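Local coordinates for CDP-glucose 4,6-dehydratase (PDB 1WVG), which catalyses the NAD(+)-dependent conversion of CDP-D-glucose to CDP-4-dehydro-6-deoxy-D-glucose with loss of water, a step in making a lipopolysaccharide O-antigen sugar, at residues 221-233 against 262-276. Sequence-based numbering, arbitrary orientation.
Sequences VIIRNPYSIRPWQ and FGPRDEDAKTVEFIV. With CXY (cytidine-5'-diphospho-beta-D-xylose), chain D.
The indole of Trp-232 is clamped against 262-276 in the tightly packed half, its NE1 donating to Lys-270 O at 2.5 Å. CG beside the backbone N (chi1 -35°) turns the ring into place for this bond. It is nearly straight at the hydrogen (169°) and runs within the indole plane, although the donor stands above the carbonyl plane. One face of the indole carries Arg-230 CB and the opposite face Ile-275 CD1, while Val-272 CG2 meets its edge at CZ2, 4.0 Å away. The first turn of helix 272-283 is fixed by a backbone bond from Glu-273 N to Pro-226 O at 2.7 Å; Val-272 N probably donates to Ser-228 O, whose modelled position is less certain. Thr-271 is the N-cap; its OG1, set between backbone N and carbonyl carbon, accepts from Phe-274 N at 3.0 Å. Farther along, Ile-223 CG2 packs on Val-272 CG1 at 3.9 Å, the two side chains running in opposite directions.

The solvent side is looser: exposed Tyr-227 runs alongside the partly exposed Glu-273, ring and carboxylate planes 58° apart, and its closest approach is CE2 to OE1 at 3.4 Å, without a hydrogen bond.

The packed side also borders the nucleotide. Ile-222 O, Arg-224 N and Asn-225 N read the cytosine of CDP-xylose, the Arg-224 guanidinium covers a face of that base, and Arg-230 NE reaches phosphate oxygen O1B at 3.0 Å. Val-272 CG2 approaches ribose O4D at 3.5 Å, bringing the helix start into the same wall. This is the nucleotide-sugar pocket beside the Rossmann domain of an extended short-chain dehydrogenase/reductase.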
ATOM      1  N   VAL A 221     -11.367  21.346 -34.957  1.00 42.11           N
ATOM      2  CA  VAL A 221     -10.378  21.264 -33.919  1.00 32.87           C
ATOM      3  C   VAL A 221      -9.761  19.904 -34.039  1.00 32.57           C
ATOM      4  O   VAL A 221     -10.439  18.902 -34.337  1.00 24.16           O
ATOM      5  CB  VAL A 221     -10.951  21.560 -32.520  1.00 36.76           C
ATOM      6  CG1 VAL A 221     -12.202  20.717 -32.231  1.00 36.44           C
ATOM      7  CG2 VAL A 221      -9.900  21.319 -31.444  1.00 31.81           C
ATOM      8  N   ILE A 222      -8.463  19.911 -33.825  1.00 29.75           N
ATOM      9  CA  ILE A 222      -7.705  18.682 -33.873  1.00 34.16           C
ATOM     10  C   ILE A 222      -7.494  17.979 -32.514  1.00 43.39           C
ATOM     11  O   ILE A 222      -6.730  18.463 -31.668  1.00 37.72           O
ATOM     12  CB  ILE A 222      -6.401  18.863 -34.597  1.00 38.16           C
ATOM     13  CG1 ILE A 222      -6.731  19.070 -36.080  1.00 40.30           C
ATOM     14  CG2 ILE A 222      -5.578  17.599 -34.358  1.00 41.85           C
ATOM     15  CD1 ILE A 222      -5.509  19.291 -36.960  1.00 67.59           C
ATOM     16  N   ILE A 223      -8.175  16.814 -32.350  1.00 42.19           N
ATOM     17  CA  ILE A 223      -8.173  15.944 -31.161  1.00 33.43           C
ATOM     18  C   ILE A 223      -7.088  14.875 -31.144  1.00 44.46           C
ATOM     19  O   ILE A 223      -7.028  13.981 -32.009  1.00 35.09           O
ATOM     20  CB  ILE A 223      -9.519  15.279 -30.987  1.00 28.27           C
ATOM     21  CG1 ILE A 223     -10.554  16.379 -30.900  1.00 28.24           C
ATOM     22  CG2 ILE A 223      -9.528  14.445 -29.715  1.00 20.20           C
ATOM     23  CD1 ILE A 223     -10.376  17.264 -29.670  1.00 37.23           C
ATOM     24  N   ARG A 224      -6.232  14.958 -30.119  1.00 34.71           N
ATOM     25  CA  ARG A 224      -5.171  13.994 -30.021  1.00 30.76           C
ATOM     26  C   ARG A 224      -5.457  12.739 -29.218  1.00 37.44           C
ATOM     27  O   ARG A 224      -4.912  11.692 -29.580  1.00 36.05           O
ATOM     28  CB  ARG A 224      -3.789  14.554 -29.743  1.00 32.75           C
ATOM     29  CG  ARG A 224      -3.735  15.803 -28.883  1.00 50.02           C
ATOM     30  CD  ARG A 224      -2.397  15.892 -28.179  1.00 42.04           C
ATOM     31  NE  ARG A 224      -2.362  16.838 -27.067  1.00 53.80           N
ATOM     32  CZ  ARG A 224      -2.659  18.122 -27.197  1.00 75.04           C
ATOM     33  NH1 ARG A 224      -3.026  18.642 -28.383  1.00 43.95           N
ATOM     34  NH2 ARG A 224      -2.598  18.888 -26.105  1.00 30.74           N
ATOM     35  N   ASN A 225      -6.281  12.835 -28.150  1.00 36.20           N
ATOM     36  CA  ASN A 225      -6.605  11.693 -27.245  1.00 32.69           C
ATOM     37  C   ASN A 225      -8.054  11.624 -26.778  1.00 32.84           C
ATOM     38  O   ASN A 225      -8.346  11.937 -25.619  1.00 34.77           O
ATOM     39  CB  ASN A 225      -5.772  11.875 -25.964  1.00 30.58           C
ATOM     40  CG  ASN A 225      -4.295  11.769 -26.249  1.00 27.30           C
ATOM     41  OD1 ASN A 225      -3.828  10.712 -26.672  1.00 31.88           O
ATOM     42  ND2 ASN A 225      -3.559  12.849 -26.007  1.00 25.04           N
ATOM     43  N   PRO A 226      -8.937  11.205 -27.685  1.00 25.16           N
ATOM     44  CA  PRO A 226     -10.377  11.124 -27.532  1.00 22.06           C
ATOM     45  C   PRO A 226     -10.892  10.338 -26.358  1.00 26.28           C
ATOM     46  O   PRO A 226     -11.982  10.608 -25.837  1.00 25.26           O
ATOM     47  CB  PRO A 226     -10.927  10.484 -28.811  1.00 20.16           C
ATOM     48  CG  PRO A 226      -9.731  10.115 -29.657  1.00 25.02           C
ATOM     49  CD  PRO A 226      -8.475  10.651 -28.984  1.00 28.56           C
ATOM     50  N   TYR A 227     -10.120   9.339 -25.975  1.00 34.35           N
ATOM     51  CA  TYR A 227     -10.553   8.533 -24.860  1.00 38.63           C
ATOM     52  C   TYR A 227      -9.877   8.887 -23.536  1.00 37.99           C
ATOM     53  O   TYR A 227      -9.950   8.152 -22.548  1.00 28.30           O
ATOM     54  CB  TYR A 227     -10.394   7.055 -25.175  1.00 39.11           C
ATOM     55  CG  TYR A 227     -10.866   6.730 -26.555  1.00 49.37           C
ATOM     56  CD1 TYR A 227      -9.950   6.465 -27.572  1.00 58.31           C
ATOM     57  CD2 TYR A 227     -12.227   6.670 -26.844  1.00 61.98           C
ATOM     58  CE1 TYR A 227     -10.385   6.144 -28.859  1.00 72.59           C
ATOM     59  CE2 TYR A 227     -12.671   6.351 -28.128  1.00 70.94           C
ATOM     60  CZ  TYR A 227     -11.751   6.086 -29.143  1.00 84.24           C
ATOM     61  OH  TYR A 227     -12.181   5.770 -30.414  1.00100.00           O
ATOM     62  N   SER A 228      -9.178   9.996 -23.485  1.00 27.60           N
ATOM     63  CA  SER A 228      -8.604  10.270 -22.211  1.00 25.06           C
ATOM     64  C   SER A 228      -9.718  10.825 -21.334  1.00 25.09           C
ATOM     65  O   SER A 228     -10.741  11.354 -21.816  1.00 21.91           O
ATOM     66  CB  SER A 228      -7.434  11.227 -22.324  1.00 25.45           C
ATOM     67  OG  SER A 228      -6.352  10.543 -22.914  1.00 28.37           O
ATOM     68  N   ILE A 229      -9.477  10.700 -20.043  1.00 20.26           N
ATOM     69  CA  ILE A 229     -10.359  11.180 -19.022  1.00 15.72           C
ATOM     70  C   ILE A 229      -9.624  12.159 -18.100  1.00 15.46           C
ATOM     71  O   ILE A 229      -8.456  11.924 -17.760  1.00 18.00           O
ATOM     72  CB  ILE A 229     -10.773   9.976 -18.203  1.00 19.96           C
ATOM     73  CG1 ILE A 229     -11.739   9.193 -19.077  1.00 23.38           C
ATOM     74  CG2 ILE A 229     -11.455  10.490 -16.935  1.00 18.94           C
ATOM     75  CD1 ILE A 229     -12.030   7.812 -18.522  1.00 31.68           C
ATOM     76  N   ARG A 230     -10.330  13.218 -17.680  1.00 15.17           N
ATOM     77  CA  ARG A 230      -9.814  14.247 -16.773  1.00 16.62           C
ATOM     78  C   ARG A 230     -10.937  14.638 -15.840  1.00 19.17           C
ATOM     79  O   ARG A 230     -12.109  14.418 -16.166  1.00 22.76           O
ATOM     80  CB  ARG A 230      -9.450  15.514 -17.558  1.00 19.44           C
ATOM     81  CG  ARG A 230      -8.200  15.381 -18.415  1.00 19.58           C
ATOM     82  CD  ARG A 230      -7.004  14.960 -17.569  1.00 20.08           C
ATOM     83  NE  ARG A 230      -5.763  14.933 -18.293  1.00 23.19           N
ATOM     84  CZ  ARG A 230      -5.268  13.839 -18.831  1.00 39.54           C
ATOM     85  NH1 ARG A 230      -5.883  12.665 -18.753  1.00 18.94           N
ATOM     86  NH2 ARG A 230      -4.111  13.935 -19.461  1.00 23.51           N
ATOM     87  N   PRO A 231     -10.607  15.260 -14.715  1.00 21.14           N
ATOM     88  CA  PRO A 231     -11.637  15.666 -13.785  1.00 22.48           C
ATOM     89  C   PRO A 231     -12.175  17.024 -14.175  1.00 21.68           C
ATOM     90  O   PRO A 231     -11.995  18.002 -13.453  1.00 21.39           O
ATOM     91  CB  PRO A 231     -10.977  15.757 -12.382  1.00 25.39           C
ATOM     92  CG  PRO A 231      -9.502  15.402 -12.554  1.00 24.73           C
ATOM     93  CD  PRO A 231      -9.270  15.200 -14.060  1.00 26.50           C
ATOM     94  N   TRP A 232     -12.853  17.098 -15.318  1.00 21.87           N
ATOM     95  CA  TRP A 232     -13.385  18.372 -15.818  1.00 21.60           C
ATOM     96  C   TRP A 232     -14.263  19.200 -14.893  1.00 27.49           C
ATOM     97  O   TRP A 232     -15.274  18.713 -14.373  1.00 27.93           O
ATOM     98  CB  TRP A 232     -14.130  18.185 -17.141  1.00 15.50           C
ATOM     99  CG  TRP A 232     -13.520  17.127 -18.018  1.00 19.80           C
ATOM    100  CD1 TRP A 232     -13.963  15.842 -18.185  1.00 24.18           C
ATOM    101  CD2 TRP A 232     -12.381  17.264 -18.875  1.00 22.68           C
ATOM    102  NE1 TRP A 232     -13.182  15.168 -19.092  1.00 25.00           N
ATOM    103  CE2 TRP A 232     -12.202  16.012 -19.543  1.00 20.57           C
ATOM    104  CE3 TRP A 232     -11.504  18.324 -19.141  1.00 25.40           C
ATOM    105  CZ2 TRP A 232     -11.162  15.791 -20.459  1.00 24.52           C
ATOM    106  CZ3 TRP A 232     -10.469  18.071 -20.042  1.00 32.80           C
ATOM    107  CH2 TRP A 232     -10.303  16.838 -20.707  1.00 31.10           C
ATOM    108  N   GLN A 233     -13.946  20.491 -14.761  1.00 19.24           N
ATOM    109  CA  GLN A 233     -14.794  21.298 -13.926  1.00 22.28           C
ATOM    110  C   GLN A 233     -14.702  22.790 -14.175  1.00 21.11           C
ATOM    111  O   GLN A 233     -13.644  23.355 -14.395  1.00 25.10           O
ATOM    112  CB  GLN A 233     -14.458  21.032 -12.442  1.00 26.95           C
ATOM    113  CG  GLN A 233     -13.073  21.590 -12.091  1.00 25.81           C
ATOM    114  CD  GLN A 233     -12.576  21.290 -10.678  1.00 32.62           C
ATOM    115  OE1 GLN A 233     -11.366  21.357 -10.418  1.00 26.49           O
ATOM    116  NE2 GLN A 233     -13.491  21.012  -9.749  1.00 27.11           N
ATOM    117  N   PHE A 262     -10.064  18.981  -4.933  1.00 19.02           N
ATOM    118  CA  PHE A 262     -11.301  19.701  -5.305  1.00 15.14           C
ATOM    119  C   PHE A 262     -11.638  19.272  -6.722  1.00 29.16           C
ATOM    120  O   PHE A 262     -10.999  19.682  -7.662  1.00 33.77           O
ATOM    121  CB  PHE A 262     -11.177  21.247  -5.216  1.00 18.12           C
ATOM    122  CG  PHE A 262     -11.012  21.700  -3.789  1.00 17.37           C
ATOM    123  CD1 PHE A 262      -9.845  22.307  -3.342  1.00 23.42           C
ATOM    124  CD2 PHE A 262     -12.034  21.506  -2.865  1.00 24.58           C
ATOM    125  CE1 PHE A 262      -9.716  22.709  -2.010  1.00 22.41           C
ATOM    126  CE2 PHE A 262     -11.919  21.868  -1.521  1.00 20.06           C
ATOM    127  CZ  PHE A 262     -10.740  22.477  -1.093  1.00 17.12           C
ATOM    128  N   GLY A 263     -12.586  18.392  -6.908  1.00 22.74           N
ATOM    129  CA  GLY A 263     -12.873  17.961  -8.250  1.00 16.74           C
ATOM    130  C   GLY A 263     -14.370  17.859  -8.355  1.00 27.54           C
ATOM    131  O   GLY A 263     -15.090  18.147  -7.375  1.00 26.83           O
ATOM    132  N   PRO A 264     -14.789  17.451  -9.558  1.00 24.08           N
ATOM    133  CA  PRO A 264     -16.176  17.254  -9.925  1.00 26.53           C
ATOM    134  C   PRO A 264     -16.728  15.958  -9.376  1.00 29.96           C
ATOM    135  O   PRO A 264     -15.962  15.119  -8.842  1.00 20.91           O
ATOM    136  CB  PRO A 264     -16.132  16.961 -11.435  1.00 27.27           C
ATOM    137  CG  PRO A 264     -14.733  16.455 -11.745  1.00 18.76           C
ATOM    138  CD  PRO A 264     -13.864  17.056 -10.659  1.00 21.18           C
ATOM    139  N   ARG A 265     -18.052  15.790  -9.569  1.00 27.92           N
ATOM    140  CA  ARG A 265     -18.670  14.543  -9.151  1.00 30.84           C
ATOM    141  C   ARG A 265     -18.197  13.510 -10.147  1.00 32.95           C
ATOM    142  O   ARG A 265     -17.944  13.766 -11.328  1.00 35.18           O
ATOM    143  CB  ARG A 265     -20.203  14.555  -9.041  1.00 32.24           C
ATOM    144  CG  ARG A 265     -20.778  15.912  -8.631  1.00 72.24           C
ATOM    145  CD  ARG A 265     -21.988  15.841  -7.693  1.00100.00           C
ATOM    146  NE  ARG A 265     -22.506  17.163  -7.302  1.00100.00           N
ATOM    147  CZ  ARG A 265     -22.911  17.546  -6.073  1.00100.00           C
ATOM    148  NH1 ARG A 265     -22.898  16.707  -5.012  1.00100.00           N
ATOM    149  NH2 ARG A 265     -23.350  18.810  -5.901  1.00 55.01           N
ATOM    150  N   ASP A 266     -18.065  12.322  -9.660  1.00 28.44           N
ATOM    151  CA  ASP A 266     -17.590  11.262 -10.504  1.00 26.40           C
ATOM    152  C   ASP A 266     -18.218  11.165 -11.881  1.00 29.16           C
ATOM    153  O   ASP A 266     -17.536  10.849 -12.856  1.00 32.20           O
ATOM    154  CB  ASP A 266     -17.532   9.921  -9.765  1.00 26.34           C
ATOM    155  CG  ASP A 266     -16.942   8.903 -10.695  1.00 50.41           C
ATOM    156  OD1 ASP A 266     -15.734   8.756 -10.790  1.00 45.51           O
ATOM    157  OD2 ASP A 266     -17.842   8.323 -11.465  1.00 48.52           O
ATOM    158  N   GLU A 267     -19.512  11.425 -11.976  1.00 25.52           N
ATOM    159  CA  GLU A 267     -20.152  11.330 -13.269  1.00 28.22           C
ATOM    160  C   GLU A 267     -19.646  12.358 -14.264  1.00 44.45           C
ATOM    161  O   GLU A 267     -19.893  12.213 -15.466  1.00 42.94           O
ATOM    162  CB  GLU A 267     -21.675  11.449 -13.201  1.00 27.11           C
ATOM    163  CG  GLU A 267     -22.074  12.782 -12.569  1.00 51.33           C
ATOM    164  CD  GLU A 267     -21.990  12.781 -11.063  1.00100.00           C
ATOM    165  OE1 GLU A 267     -21.588  11.827 -10.364  1.00 63.66           O
ATOM    166  OE2 GLU A 267     -22.437  13.918 -10.584  1.00100.00           O
ATOM    167  N   ASP A 268     -18.963  13.396 -13.762  1.00 38.10           N
ATOM    168  CA  ASP A 268     -18.466  14.442 -14.628  1.00 35.35           C
ATOM    169  C   ASP A 268     -17.102  14.168 -15.233  1.00 35.64           C
ATOM    170  O   ASP A 268     -16.643  14.943 -16.082  1.00 26.78           O
ATOM    171  CB  ASP A 268     -18.467  15.804 -13.943  1.00 41.94           C
ATOM    172  CG  ASP A 268     -19.845  16.375 -13.765  1.00 34.49           C
ATOM    173  OD1 ASP A 268     -20.866  15.873 -14.202  1.00 33.29           O
ATOM    174  OD2 ASP A 268     -19.797  17.495 -13.098  1.00 74.55           O
ATOM    175  N   ALA A 269     -16.475  13.072 -14.784  1.00 32.19           N
ATOM    176  CA  ALA A 269     -15.157  12.654 -15.272  1.00 34.73           C
ATOM    177  C   ALA A 269     -15.291  11.857 -16.579  1.00 37.47           C
ATOM    178  O   ALA A 269     -15.131  10.628 -16.577  1.00 42.75           O
ATOM    179  CB  ALA A 269     -14.339  11.882 -14.221  1.00 34.43           C
ATOM    180  N   LYS A 270     -15.609  12.587 -17.665  1.00 35.89           N
ATOM    181  CA  LYS A 270     -15.817  12.047 -19.002  1.00 28.87           C
ATOM    182  C   LYS A 270     -14.585  12.131 -19.900  1.00 32.84           C
ATOM    183  O   LYS A 270     -13.568  12.721 -19.528  1.00 22.08           O
ATOM    184  CB  LYS A 270     -17.050  12.662 -19.626  1.00 28.25           C
ATOM    185  CG  LYS A 270     -18.229  12.695 -18.639  1.00 20.51           C
ATOM    186  CD  LYS A 270     -19.502  11.999 -19.123  1.00 37.69           C
ATOM    187  CE  LYS A 270     -20.812  12.626 -18.658  1.00100.00           C
ATOM    188  NZ  LYS A 270     -22.011  12.216 -19.445  1.00 77.46           N
ATOM    189  N   THR A 271     -14.693  11.525 -21.088  1.00 28.21           N
ATOM    190  CA  THR A 271     -13.579  11.523 -22.025  1.00 25.69           C
ATOM    191  C   THR A 271     -13.540  12.794 -22.809  1.00 22.08           C
ATOM    192  O   THR A 271     -14.548  13.496 -22.943  1.00 20.46           O
ATOM    193  CB  THR A 271     -13.775  10.500 -23.174  1.00 27.36           C
ATOM    194  OG1 THR A 271     -15.010  10.738 -23.851  1.00 31.25           O
ATOM    195  CG2 THR A 271     -13.695   9.051 -22.720  1.00 30.12           C
ATOM    196  N   VAL A 272     -12.372  12.972 -23.411  1.00 20.72           N
ATOM    197  CA  VAL A 272     -12.131  14.071 -24.313  1.00 19.90           C
ATOM    198  C   VAL A 272     -13.208  14.090 -25.404  1.00 28.99           C
ATOM    199  O   VAL A 272     -13.892  15.087 -25.671  1.00 31.52           O
ATOM    200  CB  VAL A 272     -10.731  13.906 -24.880  1.00 25.39           C
ATOM    201  CG1 VAL A 272     -10.501  14.901 -26.001  1.00 26.48           C
ATOM    202  CG2 VAL A 272      -9.715  14.178 -23.762  1.00 26.02           C
ATOM    203  N   GLU A 273     -13.411  12.937 -26.014  1.00 30.24           N
ATOM    204  CA  GLU A 273     -14.400  12.815 -27.070  1.00 28.44           C
ATOM    205  C   GLU A 273     -15.769  13.328 -26.662  1.00 30.89           C
ATOM    206  O   GLU A 273     -16.462  14.054 -27.375  1.00 29.90           O
ATOM    207  CB  GLU A 273     -14.446  11.358 -27.562  1.00 32.93           C
ATOM    208  CG  GLU A 273     -15.676  11.063 -28.441  1.00 61.60           C
ATOM    209  CD  GLU A 273     -15.472   9.833 -29.268  1.00 78.69           C
ATOM    210  OE1 GLU A 273     -14.779   8.895 -28.908  1.00 49.02           O
ATOM    211  OE2 GLU A 273     -16.123   9.893 -30.404  1.00 70.87           O
ATOM    212  N   PHE A 274     -16.185  12.928 -25.483  1.00 23.77           N
ATOM    213  CA  PHE A 274     -17.473  13.367 -25.035  1.00 21.04           C
ATOM    214  C   PHE A 274     -17.565  14.872 -25.057  1.00 17.32           C
ATOM    215  O   PHE A 274     -18.550  15.505 -25.437  1.00 23.96           O
ATOM    216  CB  PHE A 274     -17.631  12.936 -23.566  1.00 25.79           C
ATOM    217  CG  PHE A 274     -18.839  13.592 -22.955  1.00 27.13           C
ATOM    218  CD1 PHE A 274     -20.073  12.937 -22.980  1.00 36.04           C
ATOM    219  CD2 PHE A 274     -18.775  14.847 -22.346  1.00 36.38           C
ATOM    220  CE1 PHE A 274     -21.226  13.517 -22.446  1.00 40.20           C
ATOM    221  CE2 PHE A 274     -19.916  15.459 -21.824  1.00 42.95           C
ATOM    222  CZ  PHE A 274     -21.140  14.787 -21.871  1.00 42.58           C
ATOM    223  N   ILE A 275     -16.537  15.479 -24.541  1.00 22.40           N
ATOM    224  CA  ILE A 275     -16.551  16.925 -24.465  1.00 26.57           C
ATOM    225  C   ILE A 275     -16.609  17.567 -25.833  1.00 24.76           C
ATOM    226  O   ILE A 275     -17.450  18.432 -26.093  1.00 28.72           O
ATOM    227  CB  ILE A 275     -15.386  17.474 -23.653  1.00 26.62           C
ATOM    228  CG1 ILE A 275     -15.759  17.364 -22.170  1.00 32.33           C
ATOM    229  CG2 ILE A 275     -15.154  18.943 -24.006  1.00 20.30           C
ATOM    230  CD1 ILE A 275     -14.632  16.760 -21.354  1.00 47.50           C
ATOM    231  N   VAL A 276     -15.691  17.144 -26.699  1.00 18.29           N
ATOM    232  CA  VAL A 276     -15.674  17.727 -28.013  1.00 22.62           C
ATOM    233  C   VAL A 276     -17.010  17.504 -28.715  1.00 33.35           C
ATOM    234  O   VAL A 276     -17.538  18.412 -29.339  1.00 22.72           O
ATOM    235  CB  VAL A 276     -14.490  17.254 -28.819  1.00 26.03           C
ATOM    236  CG1 VAL A 276     -14.703  15.787 -29.154  1.00 25.43           C
ATOM    237  CG2 VAL A 276     -14.458  18.071 -30.108  1.00 31.11           C
TER
HETATM  238  O1B CXY D 401      -4.704  17.701 -18.378  1.00 29.16           O
HETATM  239  PB  CXY D 401      -3.853  18.833 -18.920  1.00 28.73           P
HETATM  240  O2B CXY D 401      -2.620  18.378 -19.655  1.00 25.77           O
HETATM  241  O1' CXY D 401      -3.430  19.835 -17.687  1.00 29.67           O
HETATM  242  O3A CXY D 401      -4.948  19.505 -19.780  1.00 26.46           O
HETATM  243  PA  CXY D 401      -5.141  19.629 -21.409  1.00 28.73           P
HETATM  244  O1A CXY D 401      -6.356  20.469 -21.584  1.00 18.54           O
HETATM  245  O2A CXY D 401      -3.925  20.173 -22.048  1.00 23.86           O
HETATM  246  O5D CXY D 401      -5.328  18.102 -21.823  1.00 35.02           O
HETATM  247  C5D CXY D 401      -6.587  17.477 -21.535  1.00 35.54           C
HETATM  248  C4D CXY D 401      -6.680  16.199 -22.332  1.00 27.79           C
HETATM  249  O4D CXY D 401      -7.196  16.534 -23.643  1.00 23.69           O
HETATM  250  C3D CXY D 401      -5.398  15.391 -22.533  1.00 19.35           C
HETATM  251  O3D CXY D 401      -5.565  13.928 -22.571  1.00 26.15           O
HETATM  252  C2D CXY D 401      -4.986  15.968 -23.900  1.00 18.82           C
HETATM  253  O2D CXY D 401      -4.103  15.043 -24.540  1.00 26.64           O
HETATM  254  C1D CXY D 401      -6.327  16.002 -24.597  1.00 25.69           C
HETATM  255  N1  CXY D 401      -6.357  16.874 -25.775  1.00 22.25           N
HETATM  256  C6  CXY D 401      -6.108  18.231 -25.647  1.00 32.21           C
HETATM  257  C5  CXY D 401      -6.144  19.056 -26.664  1.00 41.10           C
HETATM  258  C4  CXY D 401      -6.424  18.595 -27.979  1.00 39.91           C
HETATM  259  N3  CXY D 401      -6.684  17.216 -28.049  1.00 18.64           N
HETATM  260  C2  CXY D 401      -6.658  16.312 -27.001  1.00 32.34           C
HETATM  261  N4  CXY D 401      -6.447  19.283 -28.994  1.00 28.90           N
HETATM  262  O2  CXY D 401      -6.874  15.103 -27.141  1.00 24.87           O
HETATM  263  C1' CXY D 401      -4.405  20.824 -17.403  1.00 32.29           C
HETATM  264  C2' CXY D 401      -3.640  22.085 -17.082  1.00 33.86           C
HETATM  265  C3' CXY D 401      -2.790  21.775 -15.864  1.00 26.04           C
HETATM  266  C4' CXY D 401      -3.677  21.359 -14.691  1.00 20.22           C
HETATM  267  C5' CXY D 401      -4.540  20.171 -15.095  1.00 17.17           C
HETATM  268  O2' CXY D 401      -2.765  22.472 -18.163  1.00 26.37           O
HETATM  269  O3' CXY D 401      -2.089  22.965 -15.457  1.00 21.96           O
HETATM  270  O4' CXY D 401      -2.873  21.044 -13.556  1.00 28.08           O
HETATM  271  O5' CXY D 401      -5.276  20.461 -16.288  1.00 29.32           O